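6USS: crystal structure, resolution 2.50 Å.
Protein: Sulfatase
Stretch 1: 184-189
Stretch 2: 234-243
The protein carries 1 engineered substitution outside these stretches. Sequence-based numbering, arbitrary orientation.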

# COMPACT_ATOMS: atom_id res chain seq x y z
N GLU A 184 0.21 4.89 -0.10
CA GLU A 184 -0.82 4.24 0.71
C GLU A 184 -2.17 4.20 0.00
O GLU A 184 -2.99 3.33 0.32
CB GLU A 184 -0.95 4.95 2.05
CG GLU A 184 0.32 4.90 2.88
CD GLU A 184 0.20 5.73 4.15
OE1 GLU A 184 -0.32 6.87 4.06
OE2 GLU A 184 0.61 5.25 5.22
N VAL A 185 -2.38 5.10 -0.96
CA VAL A 185 -3.62 5.23 -1.72
C VAL A 185 -3.29 5.25 -3.21
O VAL A 185 -2.41 6.01 -3.64
CB VAL A 185 -4.40 6.51 -1.32
CG1 VAL A 185 -5.61 6.72 -2.24
CG2 VAL A 185 -4.83 6.44 0.15
N ASN A 186 -3.98 4.42 -3.99
CA ASN A 186 -3.78 4.33 -5.44
C ASN A 186 -5.10 4.57 -6.16
O ASN A 186 -6.06 3.82 -5.95
CB ASN A 186 -3.20 2.96 -5.84
CG ASN A 186 -3.07 2.80 -7.36
OD1 ASN A 186 -3.13 3.79 -8.10
ND2 ASN A 186 -2.86 1.57 -7.82
N ILE A 187 -5.13 5.59 -7.01
CA ILE A 187 -6.24 5.81 -7.94
C ILE A 187 -5.69 5.65 -9.35
O ILE A 187 -4.87 6.47 -9.82
CB ILE A 187 -6.88 7.19 -7.76
CG1 ILE A 187 -7.49 7.34 -6.36
CG2 ILE A 187 -7.93 7.43 -8.83
CD1 ILE A 187 -7.70 8.81 -5.93
N ALA A 188 -6.12 4.58 -10.04
CA ALA A 188 -5.93 4.36 -11.48
C ALA A 188 -4.48 4.08 -11.88
O ALA A 188 -4.16 4.10 -13.08
CB ALA A 188 -6.46 5.55 -12.29
N GLY A 189 -3.59 3.81 -10.93
CA GLY A 189 -2.19 3.64 -11.24
C GLY A 189 -1.85 2.19 -11.52
O GLY A 189 -2.14 1.31 -10.70
N ALA A 234 -12.76 12.61 -13.89
CA ALA A 234 -12.84 11.50 -12.96
C ALA A 234 -11.65 11.47 -12.02
O ALA A 234 -11.80 11.25 -10.81
CB ALA A 234 -12.94 10.17 -13.72
N LEU A 235 -10.45 11.68 -12.56
CA LEU A 235 -9.26 11.67 -11.72
C LEU A 235 -9.31 12.77 -10.67
O LEU A 235 -8.94 12.54 -9.51
CB LEU A 235 -8.00 11.81 -12.59
CG LEU A 235 -7.70 10.62 -13.52
CD1 LEU A 235 -6.41 10.83 -14.31
CD2 LEU A 235 -7.64 9.33 -12.69
N THR A 236 -9.77 13.96 -11.06
CA THR A 236 -9.87 15.06 -10.12
C THR A 236 -10.88 14.77 -9.00
O THR A 236 -10.61 15.05 -7.83
CB THR A 236 -10.23 16.36 -10.85
OG1 THR A 236 -9.36 16.51 -11.98
CG2 THR A 236 -10.06 17.54 -9.93
N LEU A 237 -12.04 14.20 -9.34
CA LEU A 237 -13.03 13.95 -8.31
C LEU A 237 -12.56 12.88 -7.32
O LEU A 237 -12.83 12.99 -6.12
CB LEU A 237 -14.37 13.55 -8.93
CG LEU A 237 -14.98 14.67 -9.77
CD1 LEU A 237 -15.97 14.06 -10.77
CD2 LEU A 237 -15.65 15.72 -8.88
N GLU A 238 -11.86 11.84 -7.81
CA GLU A 238 -11.33 10.85 -6.87
C GLU A 238 -10.16 11.40 -6.07
O GLU A 238 -9.99 11.04 -4.90
CB GLU A 238 -10.93 9.58 -7.61
CG GLU A 238 -12.10 8.90 -8.30
CD GLU A 238 -13.13 8.33 -7.31
OE1 GLU A 238 -12.77 7.47 -6.47
OE2 GLU A 238 -14.31 8.76 -7.38
N ALA A 239 -9.35 12.27 -6.67
CA ALA A 239 -8.32 12.94 -5.89
C ALA A 239 -8.94 13.80 -4.80
O ALA A 239 -8.43 13.86 -3.67
CB ALA A 239 -7.43 13.79 -6.80
N ILE A 240 -10.05 14.48 -5.11
CA ILE A 240 -10.66 15.32 -4.09
C ILE A 240 -11.15 14.46 -2.92
O ILE A 240 -10.94 14.82 -1.75
CB ILE A 240 -11.77 16.19 -4.71
CG1 ILE A 240 -11.12 17.27 -5.59
CG2 ILE A 240 -12.63 16.81 -3.62
CD1 ILE A 240 -12.05 18.40 -6.01
N LYS A 241 -11.74 13.29 -3.19
CA LYS A 241 -12.15 12.45 -2.07
C LYS A 241 -10.96 11.87 -1.32
O LYS A 241 -11.06 11.65 -0.12
CB LYS A 241 -13.09 11.31 -2.49
CG LYS A 241 -14.18 11.68 -3.46
CD LYS A 241 -14.69 10.43 -4.17
CE LYS A 241 -16.05 10.65 -4.85
NZ LYS A 241 -16.41 9.44 -5.67
N ALA A 242 -9.86 11.60 -2.01
CA ALA A 242 -8.70 11.12 -1.28
C ALA A 242 -8.18 12.19 -0.33
O ALA A 242 -7.65 11.87 0.75
CB ALA A 242 -7.59 10.68 -2.23
N LEU A 243 -8.35 13.46 -0.70
CA LEU A 243 -7.92 14.59 0.11
C LEU A 243 -8.87 14.84 1.28
O LEU A 243 -8.42 15.16 2.39
CB LEU A 243 -7.82 15.84 -0.77
CG LEU A 243 -6.60 15.96 -1.68
CD1 LEU A 243 -6.63 17.27 -2.46
CD2 LEU A 243 -5.32 15.86 -0.86

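This is a small, largely apolar packing of a short strand against one face of a helix, with no hydrogen bond or salt bridge between them and with Ile 187 at its centre. The strand, residues 185-187, runs nearly antiparallel to the helix, at 164°, and the two axes come within 9.8 Å of each other. Strand alternation selects the residues that meet the helix: Val 185 and Ile 187 direct their CA-to-CB bonds toward it, while Asn 186 between them is out of reach.

Ile 187 contributes the largest share of the 218 Å² buried. Its long branch, with chi1 m and chi2 t, carries CD1 to the helix backbone, 3.4 Å from O of Glu 238 and 3.9 Å from N of Ala 239. That carbonyl oxygen already accepts a hydrogen bond from N of Ala 242 (2.9 Å), so the methyl lies beside a satisfied polar group. CD1 also packs 4.1 Å from CB of Ala 242, whose side chain, a single methyl, points toward the strand and offers a small apolar surface. CG2 lies 3.9 Å from CB of Glu 238 and also reaches CD2 of Leu 235, at 4.3 Å.

Leu 235 starts out sideways, but its length brings its end nearer, and CD2 also meets CB of Ala 188 at 4.0 Å. At the other end, Val 185 makes a looser contact, CG1 to CB of Ala 242 at 4.4 Å.

Glu 238 suits this border by dividing its character: its CB sits 3.7 Å from CD1 of Ile 187, while its carboxylate OE2 forms a salt bridge with NZ of Lys 241 at 2.8 Å, one helical turn on. From within the strand, Asn 186 reaches the loop that follows, its OD1 accepting from N of Gly 189 (2.9 Å) and its ND2 donating to O of Gly 189 (3.0 Å).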